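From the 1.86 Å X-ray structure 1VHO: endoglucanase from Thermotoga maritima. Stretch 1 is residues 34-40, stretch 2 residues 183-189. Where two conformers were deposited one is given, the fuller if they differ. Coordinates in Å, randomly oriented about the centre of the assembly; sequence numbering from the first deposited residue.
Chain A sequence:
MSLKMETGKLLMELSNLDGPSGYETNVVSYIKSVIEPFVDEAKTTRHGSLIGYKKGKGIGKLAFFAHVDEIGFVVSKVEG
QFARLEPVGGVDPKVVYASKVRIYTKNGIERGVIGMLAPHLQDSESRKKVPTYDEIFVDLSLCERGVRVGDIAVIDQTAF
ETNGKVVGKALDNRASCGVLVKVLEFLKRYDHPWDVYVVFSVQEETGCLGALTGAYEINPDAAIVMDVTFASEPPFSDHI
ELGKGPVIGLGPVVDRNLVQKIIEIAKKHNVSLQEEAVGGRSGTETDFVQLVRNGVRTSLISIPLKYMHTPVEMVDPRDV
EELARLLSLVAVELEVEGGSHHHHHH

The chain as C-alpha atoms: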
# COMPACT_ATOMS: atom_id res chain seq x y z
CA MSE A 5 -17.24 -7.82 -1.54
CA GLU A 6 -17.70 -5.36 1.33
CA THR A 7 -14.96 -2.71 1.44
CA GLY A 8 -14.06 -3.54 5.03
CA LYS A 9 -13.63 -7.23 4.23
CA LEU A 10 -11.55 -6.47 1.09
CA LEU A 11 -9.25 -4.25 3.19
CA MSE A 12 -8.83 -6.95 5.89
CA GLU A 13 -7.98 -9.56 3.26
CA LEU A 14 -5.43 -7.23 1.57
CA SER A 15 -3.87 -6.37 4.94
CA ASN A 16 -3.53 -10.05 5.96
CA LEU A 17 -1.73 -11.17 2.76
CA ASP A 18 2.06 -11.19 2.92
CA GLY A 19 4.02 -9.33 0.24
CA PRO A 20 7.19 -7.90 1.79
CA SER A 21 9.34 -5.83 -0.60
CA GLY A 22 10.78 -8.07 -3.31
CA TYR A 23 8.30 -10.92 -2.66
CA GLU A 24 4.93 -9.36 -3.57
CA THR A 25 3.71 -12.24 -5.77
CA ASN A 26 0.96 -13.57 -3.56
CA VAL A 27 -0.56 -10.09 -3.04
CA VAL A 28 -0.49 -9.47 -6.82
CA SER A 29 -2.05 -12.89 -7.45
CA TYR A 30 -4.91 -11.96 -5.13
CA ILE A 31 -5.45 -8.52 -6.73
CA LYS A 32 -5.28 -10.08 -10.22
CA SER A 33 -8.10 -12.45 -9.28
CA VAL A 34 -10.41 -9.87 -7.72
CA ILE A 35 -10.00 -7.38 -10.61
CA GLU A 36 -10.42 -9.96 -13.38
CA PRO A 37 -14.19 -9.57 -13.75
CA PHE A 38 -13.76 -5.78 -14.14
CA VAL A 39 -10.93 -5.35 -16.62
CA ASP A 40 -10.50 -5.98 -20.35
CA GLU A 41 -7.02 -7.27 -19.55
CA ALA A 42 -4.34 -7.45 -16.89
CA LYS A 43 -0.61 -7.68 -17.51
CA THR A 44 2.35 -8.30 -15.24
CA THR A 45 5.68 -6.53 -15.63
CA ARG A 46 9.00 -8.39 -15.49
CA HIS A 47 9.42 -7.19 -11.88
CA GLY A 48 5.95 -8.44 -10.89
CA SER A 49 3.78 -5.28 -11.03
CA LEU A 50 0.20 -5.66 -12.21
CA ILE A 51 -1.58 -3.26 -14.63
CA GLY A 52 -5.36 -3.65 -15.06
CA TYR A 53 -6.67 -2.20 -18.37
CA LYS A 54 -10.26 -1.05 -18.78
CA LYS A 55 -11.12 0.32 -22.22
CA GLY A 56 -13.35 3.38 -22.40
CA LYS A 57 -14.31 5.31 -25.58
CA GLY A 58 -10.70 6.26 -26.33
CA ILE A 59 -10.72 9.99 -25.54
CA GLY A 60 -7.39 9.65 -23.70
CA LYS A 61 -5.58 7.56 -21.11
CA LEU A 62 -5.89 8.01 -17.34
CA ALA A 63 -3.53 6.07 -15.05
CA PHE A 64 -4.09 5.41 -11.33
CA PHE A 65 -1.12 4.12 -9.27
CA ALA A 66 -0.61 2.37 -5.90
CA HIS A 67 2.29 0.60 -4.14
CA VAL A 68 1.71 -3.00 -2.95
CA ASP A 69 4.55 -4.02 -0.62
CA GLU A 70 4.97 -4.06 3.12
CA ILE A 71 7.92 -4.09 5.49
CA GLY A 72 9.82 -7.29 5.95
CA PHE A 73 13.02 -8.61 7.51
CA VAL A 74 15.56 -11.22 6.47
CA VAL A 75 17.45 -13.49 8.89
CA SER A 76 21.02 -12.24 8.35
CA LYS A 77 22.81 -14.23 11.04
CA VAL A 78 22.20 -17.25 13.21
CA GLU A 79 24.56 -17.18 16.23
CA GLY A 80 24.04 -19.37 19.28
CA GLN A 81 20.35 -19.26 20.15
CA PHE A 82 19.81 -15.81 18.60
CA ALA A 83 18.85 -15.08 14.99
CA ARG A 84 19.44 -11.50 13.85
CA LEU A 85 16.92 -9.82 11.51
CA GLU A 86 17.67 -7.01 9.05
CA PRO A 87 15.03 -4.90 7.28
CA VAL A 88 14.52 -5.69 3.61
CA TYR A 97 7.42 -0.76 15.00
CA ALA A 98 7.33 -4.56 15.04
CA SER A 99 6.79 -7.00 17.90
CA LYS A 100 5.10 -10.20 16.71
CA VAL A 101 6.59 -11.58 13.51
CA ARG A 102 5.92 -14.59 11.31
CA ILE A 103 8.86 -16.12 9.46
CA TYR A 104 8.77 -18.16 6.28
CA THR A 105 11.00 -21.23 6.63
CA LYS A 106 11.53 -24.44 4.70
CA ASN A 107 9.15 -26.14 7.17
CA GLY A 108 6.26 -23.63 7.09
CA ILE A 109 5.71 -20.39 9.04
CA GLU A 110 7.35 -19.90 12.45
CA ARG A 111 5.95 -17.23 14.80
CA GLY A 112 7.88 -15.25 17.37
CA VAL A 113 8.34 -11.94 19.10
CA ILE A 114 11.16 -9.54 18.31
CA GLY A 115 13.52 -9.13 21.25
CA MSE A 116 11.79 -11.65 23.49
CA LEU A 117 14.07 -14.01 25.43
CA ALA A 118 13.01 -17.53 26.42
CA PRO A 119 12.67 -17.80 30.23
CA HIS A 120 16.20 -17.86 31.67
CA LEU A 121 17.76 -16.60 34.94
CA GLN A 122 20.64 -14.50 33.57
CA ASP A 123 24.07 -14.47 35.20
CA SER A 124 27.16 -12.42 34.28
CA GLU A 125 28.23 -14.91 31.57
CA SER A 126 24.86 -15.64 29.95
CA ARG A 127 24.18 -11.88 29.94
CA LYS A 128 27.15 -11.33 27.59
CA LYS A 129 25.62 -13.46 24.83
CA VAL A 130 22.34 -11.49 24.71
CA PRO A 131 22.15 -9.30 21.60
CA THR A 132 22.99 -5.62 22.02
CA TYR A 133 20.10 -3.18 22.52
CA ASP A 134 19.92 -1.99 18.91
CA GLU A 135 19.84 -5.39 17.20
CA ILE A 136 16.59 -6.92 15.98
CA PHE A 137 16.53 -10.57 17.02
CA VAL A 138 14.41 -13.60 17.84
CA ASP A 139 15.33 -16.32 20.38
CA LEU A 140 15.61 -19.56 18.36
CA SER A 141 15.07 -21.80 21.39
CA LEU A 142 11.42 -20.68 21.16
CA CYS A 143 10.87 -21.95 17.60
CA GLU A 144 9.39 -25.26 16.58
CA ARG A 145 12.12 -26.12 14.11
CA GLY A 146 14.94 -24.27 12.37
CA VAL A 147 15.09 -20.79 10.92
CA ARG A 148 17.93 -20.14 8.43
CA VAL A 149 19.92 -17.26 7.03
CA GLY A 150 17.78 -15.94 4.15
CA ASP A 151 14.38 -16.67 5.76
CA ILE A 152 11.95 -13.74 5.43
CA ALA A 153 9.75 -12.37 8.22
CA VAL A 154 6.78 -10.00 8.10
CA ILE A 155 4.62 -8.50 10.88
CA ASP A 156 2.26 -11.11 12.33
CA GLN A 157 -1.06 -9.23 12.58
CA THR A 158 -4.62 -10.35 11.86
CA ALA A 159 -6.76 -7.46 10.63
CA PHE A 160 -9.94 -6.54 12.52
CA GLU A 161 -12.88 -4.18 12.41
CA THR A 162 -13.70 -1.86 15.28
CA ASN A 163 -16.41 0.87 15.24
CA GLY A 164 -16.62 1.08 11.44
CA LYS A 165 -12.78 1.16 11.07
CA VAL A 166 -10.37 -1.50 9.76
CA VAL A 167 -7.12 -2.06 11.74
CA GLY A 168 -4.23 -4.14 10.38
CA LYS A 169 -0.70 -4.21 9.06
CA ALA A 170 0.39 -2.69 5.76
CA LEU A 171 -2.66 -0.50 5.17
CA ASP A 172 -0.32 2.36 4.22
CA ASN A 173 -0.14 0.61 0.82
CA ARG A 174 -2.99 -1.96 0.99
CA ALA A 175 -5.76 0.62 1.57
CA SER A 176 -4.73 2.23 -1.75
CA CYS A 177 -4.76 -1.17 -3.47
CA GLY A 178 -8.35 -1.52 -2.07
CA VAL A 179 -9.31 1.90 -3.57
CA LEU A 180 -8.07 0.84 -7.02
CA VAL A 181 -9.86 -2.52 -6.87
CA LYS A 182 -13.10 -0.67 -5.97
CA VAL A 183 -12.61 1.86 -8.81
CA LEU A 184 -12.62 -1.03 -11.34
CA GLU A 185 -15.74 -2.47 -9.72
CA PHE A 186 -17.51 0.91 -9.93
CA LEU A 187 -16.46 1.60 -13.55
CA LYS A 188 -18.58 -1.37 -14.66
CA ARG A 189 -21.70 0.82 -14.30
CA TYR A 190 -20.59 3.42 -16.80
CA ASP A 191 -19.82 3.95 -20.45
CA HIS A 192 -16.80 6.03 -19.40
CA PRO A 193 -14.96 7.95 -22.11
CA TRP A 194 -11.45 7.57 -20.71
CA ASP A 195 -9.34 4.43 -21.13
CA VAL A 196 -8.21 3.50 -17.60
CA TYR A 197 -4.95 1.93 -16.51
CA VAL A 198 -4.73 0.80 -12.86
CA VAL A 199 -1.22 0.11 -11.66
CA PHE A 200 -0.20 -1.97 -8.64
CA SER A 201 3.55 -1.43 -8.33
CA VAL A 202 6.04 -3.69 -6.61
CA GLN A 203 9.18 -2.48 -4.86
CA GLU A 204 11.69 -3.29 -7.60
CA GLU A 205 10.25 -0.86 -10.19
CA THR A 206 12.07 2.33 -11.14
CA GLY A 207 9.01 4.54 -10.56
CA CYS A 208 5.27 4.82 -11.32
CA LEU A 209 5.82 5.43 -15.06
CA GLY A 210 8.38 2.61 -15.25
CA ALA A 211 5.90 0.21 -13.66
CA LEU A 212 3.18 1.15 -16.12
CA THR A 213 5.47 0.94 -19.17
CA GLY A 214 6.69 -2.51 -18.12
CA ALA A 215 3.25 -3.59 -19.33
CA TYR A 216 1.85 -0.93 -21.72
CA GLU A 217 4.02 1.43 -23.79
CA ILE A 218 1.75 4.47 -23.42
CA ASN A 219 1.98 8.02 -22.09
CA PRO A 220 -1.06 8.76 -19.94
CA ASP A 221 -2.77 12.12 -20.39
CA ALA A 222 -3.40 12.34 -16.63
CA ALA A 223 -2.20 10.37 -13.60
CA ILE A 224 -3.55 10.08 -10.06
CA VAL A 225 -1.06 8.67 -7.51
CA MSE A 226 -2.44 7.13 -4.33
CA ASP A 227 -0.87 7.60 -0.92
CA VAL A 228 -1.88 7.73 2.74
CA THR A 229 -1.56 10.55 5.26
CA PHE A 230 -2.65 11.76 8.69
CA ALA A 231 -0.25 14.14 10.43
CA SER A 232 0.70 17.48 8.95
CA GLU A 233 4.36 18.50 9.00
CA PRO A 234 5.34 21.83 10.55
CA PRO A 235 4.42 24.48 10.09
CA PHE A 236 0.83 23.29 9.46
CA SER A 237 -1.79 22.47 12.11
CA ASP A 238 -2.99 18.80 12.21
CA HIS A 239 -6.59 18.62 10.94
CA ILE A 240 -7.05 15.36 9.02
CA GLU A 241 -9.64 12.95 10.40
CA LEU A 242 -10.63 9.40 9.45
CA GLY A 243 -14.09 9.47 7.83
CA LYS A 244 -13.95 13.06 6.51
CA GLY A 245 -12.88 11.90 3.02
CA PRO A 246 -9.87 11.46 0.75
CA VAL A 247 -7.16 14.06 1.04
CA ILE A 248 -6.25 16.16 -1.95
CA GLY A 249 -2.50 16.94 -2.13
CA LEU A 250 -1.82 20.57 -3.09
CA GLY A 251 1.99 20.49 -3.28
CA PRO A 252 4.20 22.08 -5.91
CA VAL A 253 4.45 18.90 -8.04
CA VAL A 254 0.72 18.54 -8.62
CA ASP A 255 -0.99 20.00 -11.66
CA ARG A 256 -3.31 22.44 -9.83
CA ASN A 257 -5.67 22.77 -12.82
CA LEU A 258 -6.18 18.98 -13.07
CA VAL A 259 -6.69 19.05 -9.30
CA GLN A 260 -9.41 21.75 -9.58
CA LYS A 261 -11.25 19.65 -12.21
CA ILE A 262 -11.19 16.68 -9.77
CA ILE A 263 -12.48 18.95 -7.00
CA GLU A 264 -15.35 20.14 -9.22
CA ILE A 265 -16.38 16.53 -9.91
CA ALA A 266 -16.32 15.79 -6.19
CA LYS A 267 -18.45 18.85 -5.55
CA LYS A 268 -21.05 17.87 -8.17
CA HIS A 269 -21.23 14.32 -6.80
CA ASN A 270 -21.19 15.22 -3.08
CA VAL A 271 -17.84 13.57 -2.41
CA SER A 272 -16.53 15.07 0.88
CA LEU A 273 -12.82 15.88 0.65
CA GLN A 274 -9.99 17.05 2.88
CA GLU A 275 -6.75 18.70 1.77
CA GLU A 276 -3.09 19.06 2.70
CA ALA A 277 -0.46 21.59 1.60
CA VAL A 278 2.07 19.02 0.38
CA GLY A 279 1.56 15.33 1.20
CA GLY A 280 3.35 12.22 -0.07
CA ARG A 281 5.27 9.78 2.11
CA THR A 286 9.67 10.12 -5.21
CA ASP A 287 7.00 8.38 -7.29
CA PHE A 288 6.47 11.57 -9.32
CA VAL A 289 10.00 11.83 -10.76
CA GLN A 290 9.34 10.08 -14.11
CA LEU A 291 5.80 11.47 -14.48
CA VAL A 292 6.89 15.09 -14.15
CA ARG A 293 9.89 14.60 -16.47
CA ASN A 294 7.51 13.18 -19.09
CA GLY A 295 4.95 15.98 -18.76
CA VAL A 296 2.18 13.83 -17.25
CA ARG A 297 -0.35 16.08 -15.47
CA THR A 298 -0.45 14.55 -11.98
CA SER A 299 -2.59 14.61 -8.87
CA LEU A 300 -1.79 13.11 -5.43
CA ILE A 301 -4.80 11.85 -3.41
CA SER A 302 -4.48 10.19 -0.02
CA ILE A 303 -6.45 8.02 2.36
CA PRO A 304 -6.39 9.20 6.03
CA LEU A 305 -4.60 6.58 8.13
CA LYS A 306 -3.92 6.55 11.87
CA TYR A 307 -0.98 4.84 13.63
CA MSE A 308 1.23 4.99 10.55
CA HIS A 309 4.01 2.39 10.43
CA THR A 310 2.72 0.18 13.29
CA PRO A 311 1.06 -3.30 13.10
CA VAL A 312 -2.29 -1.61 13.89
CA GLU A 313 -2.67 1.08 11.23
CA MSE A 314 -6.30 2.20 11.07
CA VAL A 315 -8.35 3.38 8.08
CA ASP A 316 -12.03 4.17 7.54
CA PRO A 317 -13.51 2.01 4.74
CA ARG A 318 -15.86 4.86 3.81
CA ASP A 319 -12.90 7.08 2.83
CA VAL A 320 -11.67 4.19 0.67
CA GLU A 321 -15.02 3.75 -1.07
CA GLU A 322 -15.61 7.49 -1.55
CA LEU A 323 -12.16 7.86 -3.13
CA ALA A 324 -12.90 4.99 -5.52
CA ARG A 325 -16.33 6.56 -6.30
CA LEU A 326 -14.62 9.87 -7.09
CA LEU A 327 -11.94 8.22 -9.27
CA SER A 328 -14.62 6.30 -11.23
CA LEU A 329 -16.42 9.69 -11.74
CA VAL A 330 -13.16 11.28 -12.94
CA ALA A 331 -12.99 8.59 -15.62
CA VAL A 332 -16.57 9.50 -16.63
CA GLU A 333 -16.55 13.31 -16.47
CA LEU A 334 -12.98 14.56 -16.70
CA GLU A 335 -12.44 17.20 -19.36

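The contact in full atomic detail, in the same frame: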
# COMPACT_ATOMS: atom_id res chain seq x y z
N VAL A 34 -9.20 -10.62 -8.04
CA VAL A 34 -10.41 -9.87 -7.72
C VAL A 34 -10.69 -8.85 -8.84
O VAL A 34 -11.87 -8.47 -8.95
CB VAL A 34 -10.23 -9.13 -6.37
CG1 VAL A 34 -11.42 -8.27 -6.02
CG2 VAL A 34 -9.99 -10.16 -5.25
N ILE A 35 -9.71 -8.37 -9.56
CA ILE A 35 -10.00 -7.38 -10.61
C ILE A 35 -10.37 -7.99 -11.94
O ILE A 35 -10.91 -7.30 -12.83
CB ILE A 35 -8.87 -6.35 -10.82
CG1 ILE A 35 -7.64 -6.99 -11.48
CG2 ILE A 35 -8.59 -5.70 -9.48
CD1 ILE A 35 -6.61 -5.96 -11.94
N GLU A 36 -10.10 -9.27 -12.14
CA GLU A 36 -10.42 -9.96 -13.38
C GLU A 36 -11.78 -9.71 -13.98
O GLU A 36 -11.94 -9.50 -15.18
CB GLU A 36 -10.34 -11.51 -13.13
CG GLU A 36 -9.01 -12.03 -13.48
CD GLU A 36 -8.96 -13.56 -13.69
OE1 GLU A 36 -9.82 -14.28 -13.13
OE2 GLU A 36 -7.99 -13.90 -14.41
N PRO A 37 -12.86 -9.78 -13.22
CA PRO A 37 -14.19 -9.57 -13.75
C PRO A 37 -14.47 -8.12 -14.18
O PRO A 37 -15.53 -7.82 -14.75
CB PRO A 37 -15.11 -9.88 -12.59
CG PRO A 37 -14.27 -10.71 -11.64
CD PRO A 37 -12.90 -10.16 -11.79
N PHE A 38 -13.55 -7.20 -13.89
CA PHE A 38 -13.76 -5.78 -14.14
C PHE A 38 -12.79 -5.14 -15.08
O PHE A 38 -12.75 -3.89 -15.23
CB PHE A 38 -13.69 -5.09 -12.74
CG PHE A 38 -14.63 -5.71 -11.74
CD1 PHE A 38 -15.99 -5.71 -11.94
CD2 PHE A 38 -14.13 -6.27 -10.57
CE1 PHE A 38 -16.87 -6.25 -11.01
CE2 PHE A 38 -14.99 -6.83 -9.63
CZ PHE A 38 -16.37 -6.85 -9.86
N VAL A 39 -11.88 -5.90 -15.68
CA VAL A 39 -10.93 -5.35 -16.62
C VAL A 39 -11.01 -6.07 -17.99
O VAL A 39 -11.43 -7.22 -18.07
CB VAL A 39 -9.46 -5.42 -16.17
CG1 VAL A 39 -9.25 -4.63 -14.88
CG2 VAL A 39 -8.94 -6.85 -15.96
N ASP A 40 -10.57 -5.35 -19.02
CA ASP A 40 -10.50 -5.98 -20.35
C ASP A 40 -9.28 -6.90 -20.34
O ASP A 40 -9.29 -7.95 -20.99
CB ASP A 40 -10.38 -4.92 -21.45
CG ASP A 40 -11.75 -4.27 -21.57
OD1 ASP A 40 -11.95 -3.13 -21.15
OD2 ASP A 40 -12.66 -4.98 -22.04
N VAL A 183 -12.37 1.02 -7.60
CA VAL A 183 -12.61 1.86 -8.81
C VAL A 183 -13.03 0.97 -9.99
O VAL A 183 -13.94 1.28 -10.75
CB VAL A 183 -11.32 2.58 -9.22
CG1 VAL A 183 -11.45 3.28 -10.58
CG2 VAL A 183 -10.94 3.62 -8.17
N LEU A 184 -12.29 -0.14 -10.21
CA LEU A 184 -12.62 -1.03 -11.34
C LEU A 184 -14.01 -1.60 -11.18
O LEU A 184 -14.80 -1.63 -12.14
CB LEU A 184 -11.55 -2.12 -11.46
CG LEU A 184 -10.18 -1.61 -11.94
CD1 LEU A 184 -9.13 -2.70 -11.78
CD2 LEU A 184 -10.22 -1.20 -13.41
N GLU A 185 -14.40 -1.97 -9.96
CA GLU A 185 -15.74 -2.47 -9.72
C GLU A 185 -16.77 -1.41 -10.07
O GLU A 185 -17.73 -1.70 -10.80
CB GLU A 185 -15.92 -2.97 -8.29
CG GLU A 185 -17.33 -3.49 -8.05
CD GLU A 185 -17.71 -3.54 -6.59
OE1 GLU A 185 -18.94 -3.51 -6.31
OE2 GLU A 185 -16.83 -3.56 -5.74
N PHE A 186 -16.58 -0.16 -9.62
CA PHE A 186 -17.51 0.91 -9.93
C PHE A 186 -17.59 1.31 -11.40
O PHE A 186 -18.68 1.71 -11.86
CB PHE A 186 -17.11 2.16 -9.10
CG PHE A 186 -17.25 1.93 -7.60
CD1 PHE A 186 -17.98 0.87 -7.09
CD2 PHE A 186 -16.67 2.84 -6.72
CE1 PHE A 186 -18.09 0.69 -5.72
CE2 PHE A 186 -16.81 2.68 -5.36
CZ PHE A 186 -17.52 1.61 -4.84
N LEU A 187 -16.51 1.24 -12.16
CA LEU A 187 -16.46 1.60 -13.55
C LEU A 187 -17.36 0.72 -14.42
O LEU A 187 -17.75 1.15 -15.52
CB LEU A 187 -15.07 1.62 -14.11
CG LEU A 187 -14.21 2.83 -13.67
CD1 LEU A 187 -12.77 2.63 -14.17
CD2 LEU A 187 -14.78 4.11 -14.27
N LYS A 188 -17.67 -0.48 -13.95
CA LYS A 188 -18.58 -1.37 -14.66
C LYS A 188 -19.95 -0.77 -14.91
O LYS A 188 -20.63 -1.14 -15.90
CB LYS A 188 -18.72 -2.67 -13.81
CG LYS A 188 -17.42 -3.48 -14.07
CD LYS A 188 -17.56 -4.06 -15.46
CE LYS A 188 -16.31 -4.58 -16.09
NZ LYS A 188 -16.72 -5.84 -16.85
N ARG A 189 -20.40 0.20 -14.15
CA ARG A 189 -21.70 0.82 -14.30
C ARG A 189 -21.77 1.90 -15.37
O ARG A 189 -22.84 2.40 -15.69
CB ARG A 189 -22.03 1.54 -12.97
O HOH W 1 -14.58 -1.97 -14.86

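The two stretches lie far apart in sequence, and at least 145 positions separate any two residues that touch. Stretch 1 carries the last part of a helix, including Val34 and Ile35, and then runs on as loop through Val39 and Asp40. Stretch 2 is helical from Val183 through Glu185 and Phe186. The backbones come nearest at Phe38 and Leu184, where the CA atoms are 5.6 Å apart. Together the stretches bury 332 Å² against each other.

Within each stretch, backbone hydrogen bonds hold the local shape. Phe38 N donates to Ile35 O at 2.8 Å, an i to i-3 bond that closes a turn of the backbone. Leu187 N donates to Val183 O at 2.9 Å, the i to i-4 pattern of an alpha helix. Further on, Arg189 N bonds Phe186 O at 3.2 Å, an i to i-3 spacing.

The apolar contacts centre on Leu184. Its CA-to-CB bond points toward stretch 1. Leu184 CD1 lies 3.8 Å from Ile35 CB and 3.7 Å from Val39 CG1, so one methyl group touches two aliphatic side chains. Leu184 CB also meets Phe38 CB at 3.9 Å. These are van der Waals contacts, and Ile35 and Leu184 are both buried, so water is kept from their hydrocarbon surfaces.

Phe38 has the largest covered area of any residue in the contact, 100 Å². Its CB points toward stretch 2, with chi1 in the m well. One face of the ring lies against Glu185. The CA of Glu185 sits 4.0 Å from the centroid of the Phe38 ring, 12° off the ring normal. This is a CH-pi contact, in which a weakly polarised C-H group meets the pi electrons. Glu185 CG adds a contact of 3.9 Å to Phe38 CZ over the same face. The acid end of Glu185 leads away from stretch 1. At the ring edge, Lys188 CG approaches Phe38 CD1 to 3.4 Å, so the aliphatic part of the lysine packs beside the aromatic ring.

One direct hydrogen bond joins the stretches. Lys188 NZ donates to Pro37 O at 3.1 Å. The long side chain passes the Phe38 edge and brings its charged amino group to a backbone carbonyl.

A water forms a second polar link. It donates to Phe38 O and to Leu184 O, with its oxygen 2.7 Å from each. Both partners are carbonyl acceptors and cannot bond each other directly. The water supplies the two protons that bridge them.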